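Local structure of acidocalcisomal pyrophosphatase (Trypanosoma brucei brucei, 5C5V) at residues M9-F13 with V59-W65; L12-F16 with E31-Y35; F188-G192 with I298-G302; A214-D219 with I250-D256. The protein probably hydrolyses inorganic pyrophosphate to phosphate with magnesium as cofactor, in a pyrophosphatase domain joined to an EF-hand part. One frame throughout, in Å; residues are numbered along the deposited sequence.

Starting at the N terminus, helix 3-14 and the turn just after it supply the opening segments of contacts 1 and 2, which overlap at Leu12 and Phe13. Contact 2 closes first, on helix 26-36; contact 1 closes later, on strand 59-60 and the start of helix 61-69, so its larger loop contains 31-35. Together they tie helix 3-14 to helices 26-36 and 61-69 within the EF-hand part. In the pyrophosphatase domain, contact 3 joins loops 188-192 and 298-302, and contact 4 opens and closes between them, tying loop 214-219 to a hairpin at the magnesium site. The centres of contacts 1 and 4 lie about 60 Å apart, those of contacts 3 and 4 about 19 Å.

Contact 1. Residues M9-F13 with V59-W65; sequences MSRLF and VTFEKFW
Phe13 and Phe61 meet as an offset T-shaped pair: the edge of Phe61 is turned toward the face of Phe13, the centroids are 5.5 Å apart and the planes stand at 71°. Phe64 joins them as the third member of an aromatic cluster, its ring meeting that of Phe13 obliquely. In CH-pi contacts, Phe61 CB lies 3.8 Å from the centroid of the Phe13 ring, almost exactly on its normal, whereas Ser10 CB approaches the Phe61 ring off-centre, 4.2 Å from its centroid. Holding CG opposite the backbone N, chi1 of Phe13 (-173°) extends the ring across the gap, where CZ comes within 3.5 Å of Val59 O at the ring edge. Met9 supplies apolar contacts: its chain, bent at chi2 and chi3, puts CE 3.6 Å from Phe64 CE2, while CG meets the indole edge 3.6 Å from Trp65 CZ3. Within 59-65, Thr60, the N-cap of helix 61-69, accepts from Lys63 N through OG1 at 3.2 Å. The axes of helices 9-13 and 61-65 approach to 10.6 Å, their N-to-C directions 126° apart. Val59 is also backbone-bonded to Leu24, in the short antiparallel ladder of strands 23-24 and 59-60. Two helix-loop-helix units joined by such a ladder, with aromatic side chains between their helices, are characteristic of an EF-hand pair.

Contact 2. Residues L12-F16 with E31-Y35; sequences LFSAF and EVCRY
Glu31 meets the Phe16 ring with its backbone and the root of its side chain: Phe16 CE1 lies 3.6 Å from Glu31 O and 4.0 Å from Glu31 CB. The carboxylate is engaged elsewhere, in a salt bridge with Lys28. One residue on, Val32 covers a face of the same ring. Its CB stands 3.9 Å from the centroid of the Phe16 ring and 3° off the normal, which makes this a centred CH-pi contact. With chi1 at 72°, CG2 of Val32 is the branch that points opposite the backbone N; it comes 3.8 Å from Phe16 CE2 and also meets Leu12 CD1 at 4.0 Å. A full turn after Glu31, Tyr35 completes the surface. Its CB is 3.8 Å from Phe16 CZ, and the two rings, with centroids 5.9 Å apart and planes at 46°, are inclined to each other. Leu12 divides its branches between the two residues: CD1 goes to Val32, while CD2 lies against the Tyr35 ring, as the two side chains run past each other in opposite directions. Tyr35 OH is hydrogen-bonded to Asp86 of helix 73-87, whose Phe87 also touches Leu12 and Tyr35. Phe16, just beyond helix 3-14, rests on Leu24 of strand 23-24 and on Val336 of the second subunit, placing the contact where helices 3-14, 26-36 and 73-87 converge beside strand 23-24.

Contact 3. Residues F188-G192 with I298-G302; sequences FYKHG and ICQGG
Lys190 reaches Cys299 because its chain is extended throughout: chi1 of -172° sets CG opposite the backbone N, and the later torsions stay close to trans. Gln300, by contrast, is bent at chi2 (-88°), which turns its amide back toward the lysine. This is a surface contact between two loops of the pyrophosphatase fold, one leading to strand 197-200 and the other following helix 285-295 through a 3-10 turn at 298-300. The turn is closed by Gly301 N bonding to Ile298 O at 3.1 Å. The aliphatic part of Lys190 lies against both partners, with CB 3.6 Å from Cys299 SG and CD 3.6 Å from Gln300 OE1; the two long side chains cross at a slant. Cys299 SG also faces the next residue, 3.5 Å from His191 N. Outside the pair, the His191 ring meets Trp292 edge-to-face, and His191 O accepts a hydrogen bond from Arg163 of the third subunit, placing the loop at a subunit interface. The side chain of Gln300 comes about 9 Å from the bound imidodiphosphate. The hydrogen bond across the gap runs from Lys190 NZ to Cys299 O at 2.9 Å, with the donor tilted 20° from the carbonyl plane.

Contact 4. Residues A214-D219 with I250-D256; sequences AGVTGD and IDEGKMD. With MG (magnesium ion), chain D; MG (magnesium ion), chain E; 2PN (imidodiphosphoric acid), chain C.
Asp219 and Asp256 share the chain E magnesium, through Asp219 OD1 at 2.2 Å and Asp256 OD1 at 2.0 Å. With chi1 at -155°, CG of Asp256 lies roughly opposite the backbone N, sending the carboxylate to both metals: Asp256 OD2 binds the chain D magnesium at 2.0 Å. Asp251 OD2 completes the protein's share of that ion at 2.3 Å. Imidodiphosphate O5 bridges the same two ions. The OD1 atoms of Asp219 and Asp256, 2.8 Å apart, are brought together as ligands of one magnesium and are not hydrogen-bonded. Water 2, on the chain D magnesium, donates to Asp219 OD1, linking that residue to both ions. Behind the site, Met255 N donates to Thr217 O at 2.6 Å and 168°, while Asp219 N bonds only weakly to Met255 O; together they form a single beta bridge between Gly218 and Met255. Farther out, Val216 CB abuts Gly253 O at 3.2 Å in the type I' turn Asp251-Lys254, and Ala214 CB touches Ile250 CD1 and Met255 SD. Asp224 belongs to the chain E site and Lys297 pairs with Asp251. Carboxylates gathered round metals bridged by a pyrophosphate analogue characterise the active site of family I soluble pyrophosphatases.

Contact 1. Residues M9-F13 with V59-W65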
loop_
_atom_site.group_PDB
_atom_site.type_symbol
_atom_site.label_atom_id
_atom_site.label_comp_id
_atom_site.label_asym_id
_atom_site.label_seq_id
_atom_site.Cartn_x
_atom_site.Cartn_y
_atom_site.Cartn_z
ATOM N N MET A 9 -19.524 -37.767 8.569
ATOM C CA MET A 9 -19.285 -38.991 7.811
ATOM C C MET A 9 -18.753 -38.676 6.423
ATOM O O MET A 9 -18.037 -39.471 5.828
ATOM C CB MET A 9 -20.571 -39.822 7.697
ATOM C CG MET A 9 -21.089 -40.333 9.018
ATOM S SD MET A 9 -19.902 -41.336 9.922
ATOM C CE MET A 9 -19.902 -42.854 8.978
ATOM N N SER A 10 -19.125 -37.510 5.912
ATOM C CA SER A 10 -18.628 -37.045 4.625
ATOM C C SER A 10 -17.129 -36.719 4.676
ATOM O O SER A 10 -16.396 -37.020 3.740
ATOM C CB SER A 10 -19.427 -35.838 4.167
ATOM O OG SER A 10 -19.087 -35.523 2.838
ATOM N N ARG A 11 -16.677 -36.105 5.764
ATOM C CA ARG A 11 -15.246 -35.869 5.960
ATOM C C ARG A 11 -14.515 -37.192 6.233
ATOM O O ARG A 11 -13.380 -37.390 5.788
ATOM C CB ARG A 11 -15.005 -34.880 7.097
ATOM C CG ARG A 11 -15.422 -33.454 6.759
ATOM C CD ARG A 11 -14.977 -32.466 7.825
ATOM N NE ARG A 11 -15.647 -32.705 9.094
ATOM C CZ ARG A 11 -16.796 -32.134 9.446
ATOM N NH1 ARG A 11 -17.386 -31.272 8.625
ATOM N NH2 ARG A 11 -17.346 -32.411 10.623
ATOM N N LEU A 12 -15.175 -38.106 6.936
ATOM C CA LEU A 12 -14.620 -39.425 7.161
ATOM C C LEU A 12 -14.373 -40.133 5.829
ATOM O O LEU A 12 -13.341 -40.769 5.619
ATOM C CB LEU A 12 -15.578 -40.259 8.042
ATOM C CG LEU A 12 -15.347 -41.741 8.362
ATOM C CD1 LEU A 12 -15.753 -42.626 7.213
ATOM C CD2 LEU A 12 -13.912 -42.006 8.734
ATOM N N PHE A 13 -15.363 -40.034 4.953
ATOM C CA PHE A 13 -15.328 -40.674 3.649
ATOM C C PHE A 13 -14.150 -40.128 2.825
ATOM O O PHE A 13 -13.427 -40.881 2.169
ATOM C CB PHE A 13 -16.664 -40.455 2.940
ATOM C CG PHE A 13 -16.807 -41.217 1.667
ATOM C CD1 PHE A 13 -16.296 -40.720 0.482
ATOM C CD2 PHE A 13 -17.474 -42.426 1.646
ATOM C CE1 PHE A 13 -16.436 -41.430 -0.696
ATOM C CE2 PHE A 13 -17.614 -43.134 0.475
ATOM C CZ PHE A 13 -17.098 -42.632 -0.699
ATOM N N VAL A 59 -19.118 -47.932 -4.272
ATOM C CA VAL A 59 -19.540 -47.375 -2.997
ATOM C C VAL A 59 -19.348 -45.865 -3.004
ATOM O O VAL A 59 -18.333 -45.356 -2.530
ATOM C CB VAL A 59 -18.769 -47.996 -1.830
ATOM C CG1 VAL A 59 -19.254 -47.425 -0.519
ATOM C CG2 VAL A 59 -18.931 -49.505 -1.843
ATOM N N THR A 60 -20.329 -45.151 -3.544
ATOM C CA THR A 60 -20.320 -43.694 -3.512
ATOM C C THR A 60 -20.534 -43.242 -2.077
ATOM O O THR A 60 -20.863 -44.056 -1.225
ATOM C CB THR A 60 -21.418 -43.105 -4.417
ATOM O OG1 THR A 60 -22.711 -43.465 -3.899
ATOM C CG2 THR A 60 -21.272 -43.657 -5.834
ATOM N N PHE A 61 -20.348 -41.961 -1.786
ATOM C CA PHE A 61 -20.603 -41.524 -0.422
ATOM C C PHE A 61 -22.076 -41.741 -0.103
ATOM O O PHE A 61 -22.439 -42.148 1.009
ATOM C CB PHE A 61 -20.244 -40.059 -0.186
ATOM C CG PHE A 61 -20.777 -39.533 1.114
ATOM C CD1 PHE A 61 -20.354 -40.082 2.315
ATOM C CD2 PHE A 61 -21.720 -38.521 1.144
ATOM C CE1 PHE A 61 -20.853 -39.628 3.525
ATOM C CE2 PHE A 61 -22.222 -38.059 2.352
ATOM C CZ PHE A 61 -21.785 -38.615 3.545
ATOM N N GLU A 62 -22.915 -41.454 -1.093
ATOM C CA GLU A 62 -24.360 -41.506 -0.912
ATOM C C GLU A 62 -24.814 -42.911 -0.530
ATOM O O GLU A 62 -25.703 -43.069 0.293
ATOM C CB GLU A 62 -25.077 -41.033 -2.180
ATOM C CG GLU A 62 -26.433 -40.378 -1.928
ATOM C CD GLU A 62 -26.364 -39.195 -0.969
ATOM O OE1 GLU A 62 -25.464 -38.344 -1.123
ATOM O OE2 GLU A 62 -27.226 -39.105 -0.060
ATOM N N LYS A 63 -24.193 -43.931 -1.109
ATOM C CA LYS A 63 -24.532 -45.299 -0.746
ATOM C C LYS A 63 -23.915 -45.665 0.594
ATOM O O LYS A 63 -24.507 -46.396 1.373
ATOM C CB LYS A 63 -24.061 -46.292 -1.809
ATOM C CG LYS A 63 -24.541 -46.012 -3.224
ATOM C CD LYS A 63 -24.294 -47.229 -4.115
ATOM C CE LYS A 63 -24.095 -46.867 -5.585
ATOM N NZ LYS A 63 -23.765 -48.113 -6.363
ATOM N N PHE A 64 -22.728 -45.143 0.869
ATOM C CA PHE A 64 -22.096 -45.373 2.156
ATOM C C PHE A 64 -22.957 -44.796 3.274
ATOM O O PHE A 64 -23.127 -45.423 4.319
ATOM C CB PHE A 64 -20.695 -44.762 2.187
ATOM C CG PHE A 64 -20.024 -44.852 3.529
ATOM C CD1 PHE A 64 -19.473 -46.043 3.966
ATOM C CD2 PHE A 64 -19.943 -43.737 4.350
ATOM C CE1 PHE A 64 -18.859 -46.119 5.203
ATOM C CE2 PHE A 64 -19.327 -43.806 5.580
ATOM C CZ PHE A 64 -18.786 -45.001 6.008
ATOM N N TRP A 65 -23.505 -43.603 3.039
ATOM C CA TRP A 65 -24.406 -42.969 3.994
ATOM C C TRP A 65 -25.634 -43.842 4.226
ATOM O O TRP A 65 -26.056 -44.033 5.362
ATOM C CB TRP A 65 -24.828 -41.590 3.501
ATOM C CG TRP A 65 -25.753 -40.828 4.428
ATOM C CD1 TRP A 65 -26.972 -40.299 4.109
ATOM C CD2 TRP A 65 -25.519 -40.486 5.804
ATOM N NE1 TRP A 65 -27.514 -39.660 5.200
ATOM C CE2 TRP A 65 -26.643 -39.759 6.252
ATOM C CE3 TRP A 65 -24.472 -40.723 6.699
ATOM C CZ2 TRP A 65 -26.746 -39.265 7.550
ATOM C CZ3 TRP A 65 -24.581 -40.238 7.990
ATOM C CH2 TRP A 65 -25.708 -39.514 8.402
#

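Contact 2. Residues L12-F16 with E31-Y35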
loop_
_atom_site.group_PDB
_atom_site.type_symbol
_atom_site.label_atom_id
_atom_site.label_comp_id
_atom_site.label_asym_id
_atom_site.label_seq_id
_atom_site.Cartn_x
_atom_site.Cartn_y
_atom_site.Cartn_z
ATOM N N LEU A 12 -15.175 -38.106 6.936
ATOM C CA LEU A 12 -14.620 -39.425 7.161
ATOM C C LEU A 12 -14.373 -40.133 5.829
ATOM O O LEU A 12 -13.341 -40.769 5.619
ATOM C CB LEU A 12 -15.578 -40.259 8.042
ATOM C CG LEU A 12 -15.347 -41.741 8.362
ATOM C CD1 LEU A 12 -15.753 -42.626 7.213
ATOM C CD2 LEU A 12 -13.912 -42.006 8.734
ATOM N N PHE A 13 -15.363 -40.034 4.953
ATOM C CA PHE A 13 -15.328 -40.674 3.649
ATOM C C PHE A 13 -14.150 -40.128 2.825
ATOM O O PHE A 13 -13.427 -40.881 2.169
ATOM C CB PHE A 13 -16.664 -40.455 2.940
ATOM C CG PHE A 13 -16.807 -41.217 1.667
ATOM C CD1 PHE A 13 -16.296 -40.720 0.482
ATOM C CD2 PHE A 13 -17.474 -42.426 1.646
ATOM C CE1 PHE A 13 -16.436 -41.430 -0.696
ATOM C CE2 PHE A 13 -17.614 -43.134 0.475
ATOM C CZ PHE A 13 -17.098 -42.632 -0.699
ATOM N N SER A 14 -13.959 -38.816 2.884
ATOM C CA SER A 14 -12.889 -38.172 2.134
ATOM C C SER A 14 -11.522 -38.655 2.590
ATOM O O SER A 14 -10.577 -38.645 1.812
ATOM C CB SER A 14 -12.969 -36.657 2.267
ATOM O OG SER A 14 -14.131 -36.175 1.631
ATOM N N ALA A 15 -11.411 -39.100 3.837
ATOM C CA ALA A 15 -10.130 -39.611 4.304
ATOM C C ALA A 15 -9.846 -40.985 3.712
ATOM O O ALA A 15 -8.743 -41.516 3.854
ATOM C CB ALA A 15 -10.090 -39.660 5.813
ATOM N N PHE A 16 -10.836 -41.562 3.034
ATOM C CA PHE A 16 -10.647 -42.854 2.376
ATOM C C PHE A 16 -10.808 -42.727 0.867
ATOM O O PHE A 16 -10.687 -43.704 0.144
ATOM C CB PHE A 16 -11.620 -43.902 2.930
ATOM C CG PHE A 16 -11.366 -44.262 4.366
ATOM C CD1 PHE A 16 -10.453 -45.249 4.693
ATOM C CD2 PHE A 16 -12.031 -43.605 5.386
ATOM C CE1 PHE A 16 -10.202 -45.564 6.011
ATOM C CE2 PHE A 16 -11.791 -43.924 6.702
ATOM C CZ PHE A 16 -10.874 -44.907 7.016
ATOM N N GLU A 31 -10.284 -50.916 4.391
ATOM C CA GLU A 31 -9.670 -49.979 5.328
ATOM C C GLU A 31 -10.666 -49.201 6.185
ATOM O O GLU A 31 -10.406 -48.942 7.353
ATOM C CB GLU A 31 -8.785 -48.984 4.582
ATOM C CG GLU A 31 -7.370 -49.490 4.385
ATOM C CD GLU A 31 -6.662 -48.797 3.240
ATOM O OE1 GLU A 31 -6.675 -47.549 3.187
ATOM O OE2 GLU A 31 -6.093 -49.509 2.394
ATOM N N VAL A 32 -11.787 -48.804 5.600
ATOM C CA VAL A 32 -12.780 -48.065 6.354
ATOM C C VAL A 32 -13.448 -49.022 7.367
ATOM O O VAL A 32 -13.871 -48.591 8.440
ATOM C CB VAL A 32 -13.819 -47.399 5.430
ATOM C CG1 VAL A 32 -14.733 -48.429 4.830
ATOM C CG2 VAL A 32 -14.628 -46.376 6.199
ATOM N N CYS A 33 -13.497 -50.314 7.030
ATOM C CA CYS A 33 -14.019 -51.341 7.930
ATOM C C CYS A 33 -13.053 -51.631 9.078
ATOM O O CYS A 33 -13.465 -51.762 10.224
ATOM C CB CYS A 33 -14.316 -52.644 7.173
ATOM S SG CYS A 33 -15.775 -52.566 6.119
ATOM N N ARG A 34 -11.767 -51.738 8.763
ATOM C CA ARG A 34 -10.749 -51.864 9.798
ATOM C C ARG A 34 -10.768 -50.649 10.739
ATOM O O ARG A 34 -10.455 -50.771 11.921
ATOM C CB ARG A 34 -9.365 -52.022 9.167
ATOM C CG ARG A 34 -8.250 -52.309 10.159
ATOM N N TYR A 35 -11.138 -49.479 10.223
ATOM C CA TYR A 35 -11.174 -48.279 11.047
ATOM C C TYR A 35 -12.449 -48.196 11.900
ATOM O O TYR A 35 -12.378 -48.006 13.113
ATOM C CB TYR A 35 -11.042 -47.021 10.180
ATOM C CG TYR A 35 -11.332 -45.730 10.914
ATOM C CD1 TYR A 35 -10.455 -45.243 11.877
ATOM C CD2 TYR A 35 -12.466 -44.988 10.630
ATOM C CE1 TYR A 35 -10.714 -44.063 12.553
ATOM C CE2 TYR A 35 -12.727 -43.807 11.293
ATOM C CZ TYR A 35 -11.849 -43.349 12.253
ATOM O OH TYR A 35 -12.118 -42.170 12.915
#

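Contact 3. Residues F188-G192 with I298-G302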
loop_
_atom_site.group_PDB
_atom_site.type_symbol
_atom_site.label_atom_id
_atom_site.label_comp_id
_atom_site.label_asym_id
_atom_site.label_seq_id
_atom_site.Cartn_x
_atom_site.Cartn_y
_atom_site.Cartn_z
ATOM N N PHE A 188 -32.169 11.925 7.321
ATOM C CA PHE A 188 -30.946 12.096 6.538
ATOM C C PHE A 188 -30.150 13.225 7.155
ATOM O O PHE A 188 -30.733 14.208 7.601
ATOM C CB PHE A 188 -31.241 12.414 5.070
ATOM C CG PHE A 188 -31.945 11.310 4.331
ATOM C CD1 PHE A 188 -31.230 10.438 3.521
ATOM C CD2 PHE A 188 -33.319 11.144 4.441
ATOM C CE1 PHE A 188 -31.866 9.425 2.843
ATOM C CE2 PHE A 188 -33.961 10.137 3.755
ATOM C CZ PHE A 188 -33.233 9.276 2.956
ATOM N N TYR A 189 -28.830 13.089 7.201
ATOM C CA TYR A 189 -27.998 14.192 7.654
ATOM C C TYR A 189 -28.251 15.426 6.803
ATOM O O TYR A 189 -28.187 15.368 5.576
ATOM C CB TYR A 189 -26.524 13.843 7.573
ATOM C CG TYR A 189 -26.039 12.856 8.583
ATOM C CD1 TYR A 189 -26.440 12.933 9.910
ATOM C CD2 TYR A 189 -25.146 11.857 8.217
ATOM C CE1 TYR A 189 -25.974 12.034 10.831
ATOM C CE2 TYR A 189 -24.677 10.955 9.131
ATOM C CZ TYR A 189 -25.092 11.042 10.434
ATOM O OH TYR A 189 -24.610 10.144 11.353
ATOM N N LYS A 190 -28.526 16.545 7.452
ATOM C CA LYS A 190 -28.719 17.785 6.726
ATOM C C LYS A 190 -27.372 18.452 6.452
ATOM O O LYS A 190 -27.177 19.068 5.400
ATOM C CB LYS A 190 -29.634 18.715 7.513
ATOM C CG LYS A 190 -30.052 19.944 6.772
ATOM C CD LYS A 190 -31.081 20.704 7.591
ATOM C CE LYS A 190 -31.331 22.095 7.038
ATOM N NZ LYS A 190 -32.164 22.876 8.001
ATOM N N HIS A 191 -26.435 18.284 7.379
ATOM C CA HIS A 191 -25.137 18.950 7.318
ATOM C C HIS A 191 -24.316 18.569 6.096
ATOM O O HIS A 191 -23.607 19.397 5.531
ATOM C CB HIS A 191 -24.335 18.638 8.580
ATOM C CG HIS A 191 -22.975 19.265 8.611
ATOM N ND1 HIS A 191 -22.773 20.618 8.438
ATOM C CD2 HIS A 191 -21.748 18.722 8.810
ATOM C CE1 HIS A 191 -21.479 20.882 8.520
ATOM N NE2 HIS A 191 -20.839 19.752 8.758
ATOM N N GLY A 192 -24.411 17.301 5.708
ATOM C CA GLY A 192 -23.670 16.772 4.581
ATOM C C GLY A 192 -23.542 15.266 4.708
ATOM O O GLY A 192 -24.157 14.655 5.586
ATOM N N ILE A 298 -26.215 21.522 14.220
ATOM C CA ILE A 298 -26.566 22.934 14.338
ATOM C C ILE A 298 -27.555 23.350 13.255
ATOM O O ILE A 298 -28.519 24.063 13.528
ATOM C CB ILE A 298 -25.319 23.838 14.276
ATOM C CG1 ILE A 298 -24.460 23.629 15.522
ATOM C CG2 ILE A 298 -25.732 25.296 14.173
ATOM C CD1 ILE A 298 -23.163 24.412 15.521
ATOM N N CYS A 299 -27.326 22.886 12.029
ATOM C CA CYS A 299 -28.235 23.182 10.924
ATOM C C CYS A 299 -29.595 22.513 11.116
ATOM O O CYS A 299 -30.536 22.791 10.371
ATOM C CB CYS A 299 -27.619 22.726 9.593
ATOM S SG CYS A 299 -27.511 20.910 9.384
ATOM N N GLN A 300 -29.704 21.661 12.135
ATOM C CA GLN A 300 -30.948 20.939 12.426
ATOM C C GLN A 300 -31.674 21.508 13.633
ATOM O O GLN A 300 -32.720 21.008 14.020
ATOM C CB GLN A 300 -30.672 19.454 12.681
ATOM C CG GLN A 300 -30.173 18.662 11.490
ATOM C CD GLN A 300 -31.304 18.079 10.653
ATOM O OE1 GLN A 300 -32.304 18.749 10.366
ATOM N NE2 GLN A 300 -31.150 16.819 10.258
ATOM N N GLY A 301 -31.126 22.564 14.216
ATOM C CA GLY A 301 -31.719 23.164 15.396
ATOM C C GLY A 301 -31.052 22.766 16.698
ATOM O O GLY A 301 -31.432 23.240 17.766
ATOM N N GLY A 302 -30.042 21.912 16.618
ATOM C CA GLY A 302 -29.322 21.496 17.804
ATOM C C GLY A 302 -28.228 22.501 18.118
ATOM O O GLY A 302 -28.193 23.599 17.563
#

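Contact 4. Residues A214-D219 with I250-D256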
loop_
_atom_site.group_PDB
_atom_site.type_symbol
_atom_site.label_atom_id
_atom_site.label_comp_id
_atom_site.label_asym_id
_atom_site.label_seq_id
_atom_site.Cartn_x
_atom_site.Cartn_y
_atom_site.Cartn_z
ATOM N N ALA A 214 -16.575 13.200 32.578
ATOM C CA ALA A 214 -17.052 14.491 32.100
ATOM C C ALA A 214 -18.262 15.058 32.866
ATOM O O ALA A 214 -18.681 16.180 32.608
ATOM C CB ALA A 214 -17.386 14.381 30.637
ATOM N N GLY A 215 -18.820 14.300 33.805
ATOM C CA GLY A 215 -19.979 14.774 34.546
ATOM C C GLY A 215 -21.313 14.502 33.861
ATOM O O GLY A 215 -22.318 15.138 34.172
ATOM N N VAL A 216 -21.342 13.524 32.956
ATOM C CA VAL A 216 -22.585 13.132 32.296
ATOM C C VAL A 216 -22.693 11.615 32.188
ATOM O O VAL A 216 -21.701 10.903 32.340
ATOM C CB VAL A 216 -22.702 13.748 30.868
ATOM C CG1 VAL A 216 -22.730 15.273 30.937
ATOM C CG2 VAL A 216 -21.568 13.276 29.982
ATOM N N THR A 217 -23.897 11.119 31.921
ATOM C CA THR A 217 -24.094 9.695 31.667
ATOM C C THR A 217 -24.027 9.473 30.154
ATOM O O THR A 217 -23.843 10.437 29.403
ATOM C CB THR A 217 -25.426 9.194 32.233
ATOM O OG1 THR A 217 -26.506 9.914 31.630
ATOM C CG2 THR A 217 -25.479 9.418 33.742
ATOM N N GLY A 218 -24.162 8.220 29.709
ATOM C CA GLY A 218 -23.999 7.875 28.304
ATOM C C GLY A 218 -25.233 8.106 27.459
ATOM O O GLY A 218 -26.319 8.338 27.987
ATOM N N ASP A 219 -25.089 8.001 26.144
ATOM C CA ASP A 219 -26.198 8.323 25.250
ATOM C C ASP A 219 -27.105 7.117 24.996
ATOM O O ASP A 219 -27.924 7.139 24.080
ATOM C CB ASP A 219 -25.675 8.905 23.916
ATOM C CG ASP A 219 -25.235 7.833 22.918
ATOM O OD1 ASP A 219 -25.314 8.120 21.708
ATOM O OD2 ASP A 219 -24.825 6.710 23.331
ATOM N N ILE A 250 -19.348 14.923 23.767
ATOM C CA ILE A 250 -20.530 15.027 24.625
ATOM C C ILE A 250 -21.685 15.553 23.766
ATOM O O ILE A 250 -21.667 16.697 23.331
ATOM C CB ILE A 250 -20.317 15.988 25.827
ATOM C CG1 ILE A 250 -18.955 15.777 26.484
ATOM C CG2 ILE A 250 -21.449 15.860 26.848
ATOM C CD1 ILE A 250 -18.731 14.394 26.919
ATOM N N ASP A 251 -22.692 14.723 23.539
ATOM C CA ASP A 251 -23.766 15.019 22.598
ATOM C C ASP A 251 -25.098 15.226 23.331
ATOM O O ASP A 251 -25.632 14.280 23.922
ATOM C CB ASP A 251 -23.867 13.867 21.580
ATOM C CG ASP A 251 -24.864 14.140 20.470
ATOM O OD1 ASP A 251 -25.449 15.244 20.459
ATOM O OD2 ASP A 251 -25.070 13.248 19.615
ATOM N N GLU A 252 -25.632 16.449 23.311
ATOM C CA GLU A 252 -26.898 16.733 24.006
ATOM C C GLU A 252 -26.854 16.304 25.479
ATOM O O GLU A 252 -27.809 15.734 26.000
ATOM C CB GLU A 252 -28.071 16.033 23.296
ATOM C CG GLU A 252 -28.345 16.534 21.865
ATOM C CD GLU A 252 -29.003 15.474 20.958
ATOM O OE1 GLU A 252 -29.071 14.282 21.338
ATOM O OE2 GLU A 252 -29.465 15.828 19.850
ATOM N N GLY A 253 -25.727 16.531 26.139
ATOM C CA GLY A 253 -25.616 16.218 27.549
ATOM C C GLY A 253 -25.289 14.761 27.875
ATOM O O GLY A 253 -25.268 14.396 29.045
ATOM N N LYS A 254 -25.027 13.931 26.866
ATOM C CA LYS A 254 -24.701 12.524 27.118
ATOM C C LYS A 254 -23.292 12.192 26.612
ATOM O O LYS A 254 -22.861 12.724 25.594
ATOM C CB LYS A 254 -25.688 11.581 26.414
ATOM C CG LYS A 254 -27.142 12.001 26.369
ATOM C CD LYS A 254 -27.823 12.057 27.700
ATOM C CE LYS A 254 -29.271 12.486 27.481
ATOM N NZ LYS A 254 -29.950 11.622 26.464
ATOM N N MET A 255 -22.586 11.301 27.306
ATOM C CA MET A 255 -21.278 10.833 26.839
ATOM C C MET A 255 -21.461 10.058 25.537
ATOM O O MET A 255 -22.316 9.185 25.424
ATOM C CB MET A 255 -20.583 9.960 27.883
ATOM C CG MET A 255 -19.075 9.847 27.694
ATOM S SD MET A 255 -18.205 11.391 28.093
ATOM C CE MET A 255 -17.188 11.592 26.627
ATOM N N ASP A 256 -20.671 10.400 24.533
ATOM C CA ASP A 256 -20.893 9.862 23.203
ATOM C C ASP A 256 -19.564 9.681 22.488
ATOM O O ASP A 256 -19.344 10.240 21.410
ATOM C CB ASP A 256 -21.828 10.785 22.429
ATOM C CG ASP A 256 -22.574 10.074 21.340
ATOM O OD1 ASP A 256 -22.604 8.819 21.351
ATOM O OD2 ASP A 256 -23.151 10.772 20.472
HETATM MG MG MG D . -24.706 11.041 19.255
HETATM MG MG MG E . -23.810 7.736 20.122
HETATM P P1 2PN C . -26.691 10.772 16.668
HETATM O O1 2PN C . -28.170 10.306 16.658
HETATM O O2 2PN C . -26.382 11.382 18.063
HETATM O O3 2PN C . -26.463 11.765 15.494
HETATM N N1 2PN C . -25.727 9.486 16.371
HETATM P P2 2PN C . -25.470 8.251 17.417
HETATM O O4 2PN C . -26.834 7.630 17.889
HETATM O O5 2PN C . -24.753 8.832 18.620
HETATM O O6 2PN C . -24.657 7.214 16.776
HETATM O O HOH W 1 -30.036 9.059 25.230
HETATM O O HOH W 2 -26.148 10.550 20.886
HETATM O O HOH W 3 -23.160 5.996 21.328
HETATM O O HOH W 4 -23.509 11.368 17.582
HETATM O O HOH W 5 -25.162 6.499 19.523
#